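Local coordinates for protein C-type lectin domain family 4, member a4 (Mus musculus, PDB 3VYK) that binds N-glycans through a calcium-dependent C-type lectin domain and probably serves as an inhibitory receptor of dendritic cells, at residues 69-74 against 112-117; 19-24 against 29-34; 8-13 against 48-53. One frame throughout, in Å; residues are numbered along the deposited sequence.

Interaction 1 (69-74 against 112-117); sequences GQRQWR and WNDIPC. With CA (calcium ion), chain C; MAN (alpha-D-mannopyranose), chain B; NAG (2-acetamido-2-deoxy-beta-D-glucopyranose), chain D; NAG (2-acetamido-2-deoxy-beta-D-glucopyranose), chain E.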
loop_
_atom_site.group_PDB
_atom_site.type_symbol
_atom_site.label_atom_id
_atom_site.label_comp_id
_atom_site.label_asym_id
_atom_site.label_seq_id
_atom_site.Cartn_x
_atom_site.Cartn_y
_atom_site.Cartn_z
ATOM N N GLY A 69 -13.551 9.369 5.632
ATOM C CA GLY A 69 -14.764 10.125 5.362
ATOM C C GLY A 69 -14.407 11.425 4.680
ATOM O O GLY A 69 -13.492 12.109 5.106
ATOM N N GLN A 70 -15.106 11.737 3.596
ATOM C CA GLN A 70 -14.923 13.014 2.901
ATOM C C GLN A 70 -13.468 13.326 2.523
ATOM O O GLN A 70 -12.989 14.455 2.649
ATOM C CB GLN A 70 -15.604 14.133 3.679
ATOM C CG GLN A 70 -17.052 13.774 3.940
ATOM C CD GLN A 70 -17.947 14.970 3.991
ATOM O OE1 GLN A 70 -17.585 15.994 4.560
ATOM N NE2 GLN A 70 -19.135 14.851 3.398
ATOM N N ARG A 71 -12.784 12.285 2.041
ATOM C CA ARG A 71 -11.429 12.382 1.510
ATOM C C ARG A 71 -10.411 12.712 2.598
ATOM O O ARG A 71 -9.398 13.359 2.340
ATOM C CB ARG A 71 -11.341 13.368 0.323
ATOM C CG ARG A 71 -12.437 13.229 -0.731
ATOM C CD ARG A 71 -12.137 12.198 -1.815
ATOM N NE ARG A 71 -12.283 10.809 -1.385
ATOM C CZ ARG A 71 -12.120 9.761 -2.191
ATOM N NH1 ARG A 71 -11.813 9.944 -3.480
ATOM N NH2 ARG A 71 -12.267 8.527 -1.728
ATOM N N GLN A 72 -10.675 12.237 3.812
ATOM C CA GLN A 72 -9.728 12.375 4.923
ATOM C C GLN A 72 -8.890 11.107 5.014
ATOM O O GLN A 72 -9.270 10.119 5.661
ATOM C CB GLN A 72 -10.465 12.645 6.236
ATOM C CG GLN A 72 -11.188 13.982 6.221
ATOM C CD GLN A 72 -12.051 14.190 7.450
ATOM O OE1 GLN A 72 -13.085 13.509 7.647
ATOM N NE2 GLN A 72 -11.657 15.155 8.276
ATOM N N TRP A 73 -7.752 11.127 4.315
ATOM C CA TRP A 73 -6.897 9.944 4.201
ATOM C C TRP A 73 -6.171 9.692 5.487
ATOM O O TRP A 73 -5.581 10.609 6.072
ATOM C CB TRP A 73 -5.920 10.066 3.021
ATOM C CG TRP A 73 -6.686 10.245 1.736
ATOM C CD1 TRP A 73 -6.922 11.430 1.046
ATOM C CD2 TRP A 73 -7.426 9.215 1.001
ATOM N NE1 TRP A 73 -7.715 11.200 -0.058
ATOM C CE2 TRP A 73 -8.054 9.891 -0.135
ATOM C CE3 TRP A 73 -7.618 7.840 1.161
ATOM C CZ2 TRP A 73 -8.828 9.204 -1.058
ATOM C CZ3 TRP A 73 -8.401 7.157 0.218
ATOM C CH2 TRP A 73 -8.991 7.832 -0.863
ATOM N N ARG A 74 -6.243 8.451 5.952
ATOM C CA ARG A 74 -5.643 8.068 7.235
ATOM C C ARG A 74 -4.895 6.749 7.135
ATOM O O ARG A 74 -5.371 5.797 6.520
ATOM C CB ARG A 74 -6.705 7.989 8.349
ATOM C CG ARG A 74 -7.479 9.273 8.594
ATOM C CD ARG A 74 -6.590 10.349 9.204
ATOM N NE ARG A 74 -7.312 11.588 9.494
ATOM C CZ ARG A 74 -7.357 12.648 8.683
ATOM N NH1 ARG A 74 -6.725 12.641 7.518
ATOM N NH2 ARG A 74 -8.044 13.726 9.038
ATOM N N TRP A 112 -0.492 6.136 -6.831
ATOM C CA TRP A 112 -1.620 5.700 -6.010
ATOM C C TRP A 112 -2.929 5.982 -6.691
ATOM O O TRP A 112 -3.113 7.028 -7.329
ATOM C CB TRP A 112 -1.646 6.442 -4.687
ATOM C CG TRP A 112 -0.443 6.290 -3.795
ATOM C CD1 TRP A 112 0.642 5.421 -3.914
ATOM C CD2 TRP A 112 -0.216 7.034 -2.557
ATOM N NE1 TRP A 112 1.525 5.617 -2.871
ATOM C CE2 TRP A 112 1.054 6.554 -2.013
ATOM C CE3 TRP A 112 -0.916 8.028 -1.875
ATOM C CZ2 TRP A 112 1.593 7.077 -0.831
ATOM C CZ3 TRP A 112 -0.365 8.538 -0.694
ATOM C CH2 TRP A 112 0.850 8.058 -0.183
ATOM N N ASN A 113 -3.873 5.054 -6.523
ATOM C CA ASN A 113 -5.234 5.229 -7.049
ATOM C C ASN A 113 -6.217 4.759 -6.000
ATOM O O ASN A 113 -6.040 3.692 -5.427
ATOM C CB ASN A 113 -5.406 4.422 -8.340
ATOM C CG ASN A 113 -6.842 4.408 -8.846
ATOM O OD1 ASN A 113 -7.581 5.388 -8.733
ATOM N ND2 ASN A 113 -7.225 3.276 -9.444
ATOM N N ASP A 114 -7.240 5.570 -5.737
ATOM C CA ASP A 114 -8.350 5.087 -4.919
ATOM C C ASP A 114 -9.193 4.092 -5.709
ATOM O O ASP A 114 -9.506 4.311 -6.906
ATOM C CB ASP A 114 -9.206 6.228 -4.332
ATOM C CG ASP A 114 -9.877 7.097 -5.387
ATOM O OD1 ASP A 114 -9.350 7.213 -6.526
ATOM O OD2 ASP A 114 -10.925 7.696 -5.034
ATOM N N ILE A 115 -9.507 2.993 -5.011
ATOM C CA ILE A 115 -10.335 1.905 -5.553
ATOM C C ILE A 115 -11.322 1.364 -4.497
ATOM O O ILE A 115 -11.203 1.653 -3.304
ATOM C CB ILE A 115 -9.478 0.728 -6.096
ATOM C CG1 ILE A 115 -8.774 -0.053 -4.975
ATOM C CG2 ILE A 115 -8.490 1.214 -7.157
ATOM C CD1 ILE A 115 -8.445 -1.471 -5.392
ATOM N N PRO A 116 -12.309 0.554 -4.937
ATOM C CA PRO A 116 -13.183 -0.056 -3.950
ATOM C C PRO A 116 -12.431 -1.077 -3.106
ATOM O O PRO A 116 -11.648 -1.880 -3.631
ATOM C CB PRO A 116 -14.257 -0.731 -4.819
ATOM C CG PRO A 116 -14.209 0.006 -6.117
ATOM C CD PRO A 116 -12.736 0.219 -6.305
ATOM N N CYS A 117 -12.654 -1.020 -1.799
ATOM C CA CYS A 117 -12.030 -1.930 -0.851
ATOM C C CYS A 117 -12.332 -3.397 -1.150
ATOM O O CYS A 117 -11.513 -4.262 -0.860
ATOM C CB CYS A 117 -12.447 -1.568 0.583
ATOM S SG CYS A 117 -11.981 0.121 1.045
HETATM CA CA CA C . -9.825 6.075 -8.500
HETATM C C1 MAN B . -10.737 2.872 -13.271
HETATM C C2 MAN B . -10.479 2.692 -11.773
HETATM C C3 MAN B . -10.624 4.031 -11.037
HETATM C C4 MAN B . -9.726 5.070 -11.688
HETATM C C5 MAN B . -10.061 5.177 -13.192
HETATM C C6 MAN B . -9.154 6.176 -13.915
HETATM O O2 MAN B . -9.151 2.228 -11.623
HETATM O O3 MAN B . -10.248 4.034 -9.656
HETATM O O4 MAN B . -9.908 6.240 -10.893
HETATM O O5 MAN B . -9.923 3.901 -13.805
HETATM O O6 MAN B . -9.611 6.324 -15.256
HETATM C C1 NAG D . -8.990 0.813 -11.681
HETATM C C2 NAG D . -7.510 0.533 -11.983
HETATM C C3 NAG D . -7.205 -0.964 -11.959
HETATM C C4 NAG D . -7.773 -1.612 -10.694
HETATM C C5 NAG D . -9.239 -1.224 -10.473
HETATM C C6 NAG D . -9.775 -1.696 -9.129
HETATM C C7 NAG D . -6.550 2.342 -13.331
HETATM C C8 NAG D . -6.376 2.910 -14.704
HETATM N N2 NAG D . -7.208 1.186 -13.246
HETATM O O3 NAG D . -5.801 -1.145 -11.982
HETATM O O4 NAG D . -7.659 -3.012 -10.771
HETATM O O5 NAG D . -9.360 0.186 -10.465
HETATM O O6 NAG D . -10.265 -3.020 -9.184
HETATM O O7 NAG D . -6.110 2.940 -12.339
HETATM C C1 NAG E . -13.582 -0.171 -13.391
HETATM C C2 NAG E . -13.250 -1.654 -13.521
HETATM C C3 NAG E . -13.838 -2.428 -12.343
HETATM C C4 NAG E . -13.465 -1.790 -11.001
HETATM C C5 NAG E . -13.745 -0.289 -11.048
HETATM C C6 NAG E . -13.278 0.418 -9.777
HETATM C C7 NAG E . -13.035 -2.379 -15.857
HETATM C C8 NAG E . -13.769 -2.921 -17.053
HETATM N N2 NAG E . -13.788 -2.179 -14.771
HETATM O O3 NAG E . -13.356 -3.750 -12.402
HETATM O O4 NAG E . -14.222 -2.399 -9.976
HETATM O O5 NAG E . -13.100 0.327 -12.154
HETATM O O6 NAG E . -13.829 1.715 -9.722
HETATM O O7 NAG E . -11.828 -2.143 -15.933
#

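Interaction 2 (19-24 against 29-34); sequences NDSKAS and EEKCSH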
loop_
_atom_site.group_PDB
_atom_site.type_symbol
_atom_site.label_atom_id
_atom_site.label_comp_id
_atom_site.label_asym_id
_atom_site.label_seq_id
_atom_site.Cartn_x
_atom_site.Cartn_y
_atom_site.Cartn_z
ATOM N N ASN A 19 2.186 -11.600 -3.623
ATOM C CA ASN A 19 1.990 -11.854 -5.048
ATOM C C ASN A 19 1.222 -13.144 -5.348
ATOM O O ASN A 19 0.723 -13.309 -6.460
ATOM C CB ASN A 19 3.349 -11.964 -5.758
ATOM C CG ASN A 19 3.952 -10.620 -6.119
ATOM O OD1 ASN A 19 5.175 -10.479 -6.157
ATOM N ND2 ASN A 19 3.106 -9.637 -6.416
ATOM N N ASP A 20 1.149 -14.056 -4.380
ATOM C CA ASP A 20 0.690 -15.431 -4.663
ATOM C C ASP A 20 -0.830 -15.567 -4.782
ATOM O O ASP A 20 -1.342 -16.588 -5.260
ATOM C CB ASP A 20 1.286 -16.446 -3.666
ATOM C CG ASP A 20 0.569 -16.469 -2.312
ATOM O OD1 ASP A 20 -0.427 -15.738 -2.104
ATOM O OD2 ASP A 20 1.013 -17.250 -1.441
ATOM N N SER A 21 -1.539 -14.528 -4.351
ATOM C CA SER A 21 -2.997 -14.502 -4.399
ATOM C C SER A 21 -3.504 -13.069 -4.287
ATOM O O SER A 21 -2.749 -12.158 -3.926
ATOM C CB SER A 21 -3.590 -15.360 -3.274
ATOM O OG SER A 21 -3.099 -14.959 -2.008
ATOM N N LYS A 22 -4.778 -12.883 -4.617
ATOM C CA LYS A 22 -5.445 -11.592 -4.475
ATOM C C LYS A 22 -6.534 -11.681 -3.417
ATOM O O LYS A 22 -7.064 -12.762 -3.132
ATOM C CB LYS A 22 -6.036 -11.132 -5.806
ATOM C CG LYS A 22 -5.012 -10.871 -6.899
ATOM C CD LYS A 22 -5.701 -10.455 -8.186
ATOM C CE LYS A 22 -4.715 -10.357 -9.334
ATOM N NZ LYS A 22 -5.428 -10.178 -10.628
ATOM N N ALA A 23 -6.857 -10.536 -2.827
ATOM C CA ALA A 23 -7.837 -10.472 -1.755
ATOM C C ALA A 23 -8.333 -9.044 -1.638
ATOM O O ALA A 23 -7.659 -8.109 -2.094
ATOM C CB ALA A 23 -7.215 -10.922 -0.439
ATOM N N SER A 24 -9.504 -8.881 -1.028
ATOM C CA SER A 24 -10.019 -7.561 -0.662
ATOM C C SER A 24 -9.084 -6.841 0.312
ATOM O O SER A 24 -8.141 -7.432 0.847
ATOM C CB SER A 24 -11.393 -7.700 -0.010
ATOM O OG SER A 24 -11.260 -8.254 1.293
ATOM N N GLU A 29 -5.335 -7.080 4.842
ATOM C CA GLU A 29 -4.870 -6.649 6.159
ATOM C C GLU A 29 -4.829 -7.818 7.144
ATOM O O GLU A 29 -3.916 -7.896 7.965
ATOM C CB GLU A 29 -5.711 -5.487 6.703
ATOM C CG GLU A 29 -5.404 -5.061 8.141
ATOM C CD GLU A 29 -3.972 -4.588 8.385
ATOM O OE1 GLU A 29 -3.195 -4.421 7.419
ATOM O OE2 GLU A 29 -3.628 -4.368 9.564
ATOM N N GLU A 30 -5.793 -8.732 7.030
ATOM C CA GLU A 30 -5.823 -9.941 7.859
ATOM C C GLU A 30 -4.609 -10.840 7.579
ATOM O O GLU A 30 -3.980 -11.345 8.518
ATOM C CB GLU A 30 -7.147 -10.691 7.642
ATOM C CG GLU A 30 -7.352 -11.933 8.501
ATOM C CD GLU A 30 -8.567 -12.754 8.084
ATOM O OE1 GLU A 30 -9.308 -12.336 7.163
ATOM O OE2 GLU A 30 -8.785 -13.833 8.684
ATOM N N LYS A 31 -4.267 -11.017 6.299
ATOM C CA LYS A 31 -3.084 -11.792 5.916
ATOM C C LYS A 31 -1.811 -11.185 6.491
ATOM O O LYS A 31 -0.958 -11.903 7.008
ATOM C CB LYS A 31 -2.958 -11.926 4.396
ATOM C CG LYS A 31 -4.017 -12.808 3.757
ATOM C CD LYS A 31 -3.800 -12.914 2.260
ATOM C CE LYS A 31 -4.930 -13.665 1.582
ATOM N NZ LYS A 31 -4.579 -14.023 0.182
ATOM N N CYS A 32 -1.674 -9.861 6.400
ATOM C CA CYS A 32 -0.495 -9.202 6.971
ATOM C C CYS A 32 -0.458 -9.412 8.483
ATOM O O CYS A 32 0.601 -9.714 9.054
ATOM C CB CYS A 32 -0.479 -7.702 6.651
ATOM S SG CYS A 32 -0.290 -7.241 4.909
ATOM N N SER A 33 -1.624 -9.274 9.113
ATOM C CA SER A 33 -1.767 -9.429 10.566
ATOM C C SER A 33 -1.316 -10.806 11.056
ATOM O O SER A 33 -0.671 -10.909 12.106
ATOM C CB SER A 33 -3.209 -9.148 11.003
ATOM O OG SER A 33 -3.314 -9.125 12.416
ATOM N N HIS A 34 -1.636 -11.847 10.284
ATOM C CA HIS A 34 -1.238 -13.221 10.626
ATOM C C HIS A 34 0.255 -13.429 10.615
ATOM O O HIS A 34 0.762 -14.392 11.197
ATOM C CB HIS A 34 -1.922 -14.234 9.713
ATOM C CG HIS A 34 -3.390 -14.436 10.017
ATOM N ND1 HIS A 34 -4.323 -14.536 9.051
ATOM C CD2 HIS A 34 -4.069 -14.549 11.233
ATOM C CE1 HIS A 34 -5.535 -14.708 9.613
ATOM N NE2 HIS A 34 -5.378 -14.713 10.949
HETATM O O HOH W 1 -3.981 -11.818 -1.266
#

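Interaction 3 (8-13 against 48-53); sequences KPFVSH and QDFITS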
loop_
_atom_site.group_PDB
_atom_site.type_symbol
_atom_site.label_atom_id
_atom_site.label_comp_id
_atom_site.label_asym_id
_atom_site.label_seq_id
_atom_site.Cartn_x
_atom_site.Cartn_y
_atom_site.Cartn_z
ATOM N N LYS A 8 11.950 -8.309 2.280
ATOM C CA LYS A 8 12.991 -7.366 1.850
ATOM C C LYS A 8 13.215 -6.264 2.888
ATOM O O LYS A 8 12.252 -5.642 3.343
ATOM C CB LYS A 8 12.621 -6.725 0.503
ATOM C CG LYS A 8 12.553 -7.669 -0.700
ATOM C CD LYS A 8 13.944 -8.066 -1.176
ATOM C CE LYS A 8 13.912 -8.719 -2.548
ATOM N NZ LYS A 8 14.049 -7.749 -3.668
ATOM N N PRO A 9 14.479 -6.016 3.274
ATOM C CA PRO A 9 14.755 -4.972 4.255
ATOM C C PRO A 9 14.857 -3.592 3.639
ATOM O O PRO A 9 15.361 -3.431 2.529
ATOM C CB PRO A 9 16.114 -5.378 4.821
ATOM C CG PRO A 9 16.787 -6.051 3.674
ATOM C CD PRO A 9 15.702 -6.759 2.907
ATOM N N PHE A 10 14.394 -2.597 4.386
ATOM C CA PHE A 10 14.629 -1.213 4.013
ATOM C C PHE A 10 14.694 -0.421 5.294
ATOM O O PHE A 10 13.664 -0.143 5.926
ATOM C CB PHE A 10 13.549 -0.691 3.050
ATOM C CG PHE A 10 13.781 0.719 2.579
ATOM C CD1 PHE A 10 14.809 1.016 1.685
ATOM C CD2 PHE A 10 12.953 1.754 3.004
ATOM C CE1 PHE A 10 15.012 2.320 1.241
ATOM C CE2 PHE A 10 13.159 3.057 2.567
ATOM C CZ PHE A 10 14.185 3.338 1.683
ATOM N N VAL A 11 15.930 -0.080 5.661
ATOM C CA VAL A 11 16.257 0.668 6.888
ATOM C C VAL A 11 15.688 -0.047 8.122
ATOM O O VAL A 11 16.179 -1.113 8.472
ATOM C CB VAL A 11 15.921 2.180 6.790
ATOM C CG1 VAL A 11 16.613 2.962 7.901
ATOM C CG2 VAL A 11 16.376 2.735 5.445
ATOM N N SER A 12 14.646 0.503 8.743
ATOM C CA SER A 12 14.118 -0.050 9.990
ATOM C C SER A 12 12.995 -1.070 9.807
ATOM O O SER A 12 12.519 -1.628 10.792
ATOM C CB SER A 12 13.624 1.083 10.890
ATOM O OG SER A 12 12.597 1.824 10.253
ATOM N N HIS A 13 12.576 -1.322 8.566
ATOM C CA HIS A 13 11.443 -2.216 8.307
ATOM C C HIS A 13 11.756 -3.368 7.382
ATOM O O HIS A 13 12.751 -3.355 6.636
ATOM C CB HIS A 13 10.270 -1.445 7.710
ATOM C CG HIS A 13 9.644 -0.447 8.643
ATOM N ND1 HIS A 13 10.010 0.852 8.661
ATOM C CD2 HIS A 13 8.636 -0.590 9.593
ATOM C CE1 HIS A 13 9.275 1.509 9.583
ATOM N NE2 HIS A 13 8.439 0.625 10.157
ATOM N N GLN A 48 8.437 4.883 -1.008
ATOM C CA GLN A 48 7.646 4.666 -2.225
ATOM C C GLN A 48 8.477 4.017 -3.343
ATOM O O GLN A 48 8.079 2.998 -3.893
ATOM C CB GLN A 48 7.037 5.986 -2.710
ATOM C CG GLN A 48 6.330 5.892 -4.057
ATOM C CD GLN A 48 4.952 5.269 -3.976
ATOM O OE1 GLN A 48 4.453 4.958 -2.895
ATOM N NE2 GLN A 48 4.332 5.086 -5.140
ATOM N N ASP A 49 9.645 4.596 -3.648
ATOM C CA ASP A 49 10.499 4.082 -4.719
ATOM C C ASP A 49 11.109 2.708 -4.395
ATOM O O ASP A 49 11.278 1.870 -5.287
ATOM C CB ASP A 49 11.610 5.085 -5.051
ATOM C CG ASP A 49 11.108 6.315 -5.789
ATOM O OD1 ASP A 49 9.978 6.311 -6.307
ATOM O OD2 ASP A 49 11.850 7.309 -5.862
ATOM N N PHE A 50 11.431 2.474 -3.124
ATOM C CA PHE A 50 11.868 1.147 -2.699
ATOM C C PHE A 50 10.759 0.126 -2.968
ATOM O O PHE A 50 11.004 -0.937 -3.534
ATOM C CB PHE A 50 12.284 1.110 -1.221
ATOM C CG PHE A 50 12.517 -0.293 -0.716
ATOM C CD1 PHE A 50 11.503 -1.002 -0.058
ATOM C CD2 PHE A 50 13.740 -0.928 -0.948
ATOM C CE1 PHE A 50 11.720 -2.301 0.373
ATOM C CE2 PHE A 50 13.953 -2.214 -0.519
ATOM C CZ PHE A 50 12.944 -2.908 0.132
ATOM N N ILE A 51 9.541 0.457 -2.552
ATOM C CA ILE A 51 8.429 -0.472 -2.708
ATOM C C ILE A 51 8.173 -0.764 -4.183
ATOM O O ILE A 51 8.109 -1.940 -4.575
ATOM C CB ILE A 51 7.161 0.041 -2.004
ATOM C CG1 ILE A 51 7.348 0.008 -0.481
ATOM C CG2 ILE A 51 5.939 -0.780 -2.420
ATOM C CD1 ILE A 51 6.431 0.952 0.266
ATOM N N THR A 52 8.071 0.271 -5.011
ATOM C CA THR A 52 7.731 0.025 -6.421
ATOM C C THR A 52 8.804 -0.749 -7.193
ATOM O O THR A 52 8.485 -1.471 -8.132
ATOM C CB THR A 52 7.316 1.301 -7.177
ATOM O OG1 THR A 52 8.430 2.197 -7.274
ATOM C CG2 THR A 52 6.149 1.975 -6.482
ATOM N N SER A 53 10.063 -0.620 -6.781
ATOM C CA SER A 53 11.143 -1.400 -7.394
ATOM C C SER A 53 10.904 -2.907 -7.274
ATOM O O SER A 53 11.427 -3.685 -8.076
ATOM C CB SER A 53 12.500 -1.020 -6.777
ATOM O OG SER A 53 12.741 -1.712 -5.572
#

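Interaction 1 (69-74 against 112-117)
R71, the third residue of a type I' turn (G69 to Q72) that leads into strand 73-75, faces D114 near the end of strand 109-115 across a wide backbone gap, with CA of R71 10.2 Å from CA of D114. The second segment opens with the WND sequence of the C-type lectin fold, W112-N113-D114, and side chains alone span the gap. R71 bends at chi2 and chi3 and presents the edge of its guanidinium to the carboxylate: its NH1 gives a salt-bridging hydrogen bond to D114 OD2, 2.9 Å long with an N-H...O angle of 163°. OD2 lies in the guanidinium plane, yet NH1 rises 38° out of the carboxylate plane. The benzo carbon CZ2 of W73 covers one face of the R71 guanidinium, 3.5 Å above its centre. The same indole meets the aspartate, with W73 CH2 3.8 Å from D114 CB. R71 NH2 also pairs with D67 and with the backbone carbonyl of a second calcium ligand, E98; from this second-shell position the arginine probably helps to place D114. With CG of D114 held between backbone N and carbonyl carbon (chi1 62°), D114 OD1 and D114 O both reach the calcium, at 2.3 and 2.4 Å. N113, E92, N94 and E98 complete the protein share of the site, and mannose adds O3 and O4. Beyond it, I115 CG2 approaches O5 of the chain D N-acetylglucosamine at 3.6 Å, and P116 CD lies 3.5 Å from C6 of the chain E N-acetylglucosamine.

Interaction 2 (19-24 against 29-34)
K31 stretches from the first helix of the C-type lectin fold to S21 and A23 on the short strand that precedes it. The axes of strand 21-23 and helix 29-34 come within 10.4 Å at 119°, the strand leading directly into helix 25-34, and one long side chain bridges most of the gap. The apolar part is slight: A23 CB lies 4.1 Å from K31 CE, alongside the end of the lysine chain. That chain leaves the helix with CG anti to the carbonyl carbon (chi1 -69°) and stays extended to its amine, which gives it the length to arrive at the strand.

The polar part gathers round the amine. K31 NZ donates to a water at 2.7 Å, and this water makes a weak bond, 3.0 Å, to the backbone O of S21. S21 OG stands 2.8 Å from K31 NZ. The carboxylate of D20 comes no closer to the amine than 5.0 Å, between D20 OD1 and K31 NZ, too far for a salt bridge, though the opposite charges may attract weakly at long range.

At the corner, S24 is the N-cap of helix 25-34, and its own N is bonded by E27, consistent with a capping box. C32, one residue past K31, ties the helix to strand 121-128 through its disulfide with C125. The hydroxyl of S21 is itself oriented by its neighbour: OG donates to D20 OD1 at 2.8 Å, nearly in line with the C-O bond.

Interaction 3 (8-13 against 48-53)
F10 and F50 are the closest backbone pair, CA to CA 7.6 Å, where strand 8-10 runs almost antiparallel to helix 48-53 (165°, axes 10.3 Å apart). A type II' turn from F10 to H13 returns the chain as strand 13-19, forming the N-terminal hairpin characteristic of long-form C-type lectin domains. The two phenyl rings make an offset stack, centroids 4.5 Å apart and planes inclined by 20°. Both have CG anti to the backbone N, and the side chains slide past each other in opposite directions. Each ring therefore sits over the other's CB: F10 CB is 3.6 Å from the F50 centroid and F50 CB 3.9 Å from the F10 centroid, a reciprocal pair of CH-pi contacts. V11 CG2 lies over the far face of F10, which is thus sandwiched. Toward the strand's start, K8 CB meets the F50 ring at its edge, 3.8 Å from F50 CZ, while P9 O comes to 3.4 Å from the same CZ. Y15 of the hairpin also touches the F50 ring. No hydrogen bond crosses between the segments, so the hairpin is held to the helix here, at the protein surface, by dispersion and CH-pi contacts between the two rings, which need no polar partner.

Interaction 1 alone carries calcium and glycan ligands; the other two are structural contacts elsewhere in the domain. Its centre lies about 19 Å from that of interaction 2 and about 23 Å from that of interaction 3, the latter on the opposite side of the chain's centre. Both are nevertheless connected to it directly. C117 O packs 3.5 Å from S24 CB, joining the end of 112-117 to the N-cap of the first helix, and W112 NE1 lies 3.0 Å from Q48 OE1, a probable hydrogen bond to the second helix. Interactions 2 and 3 do not touch, their nearest atoms being about 9 Å apart.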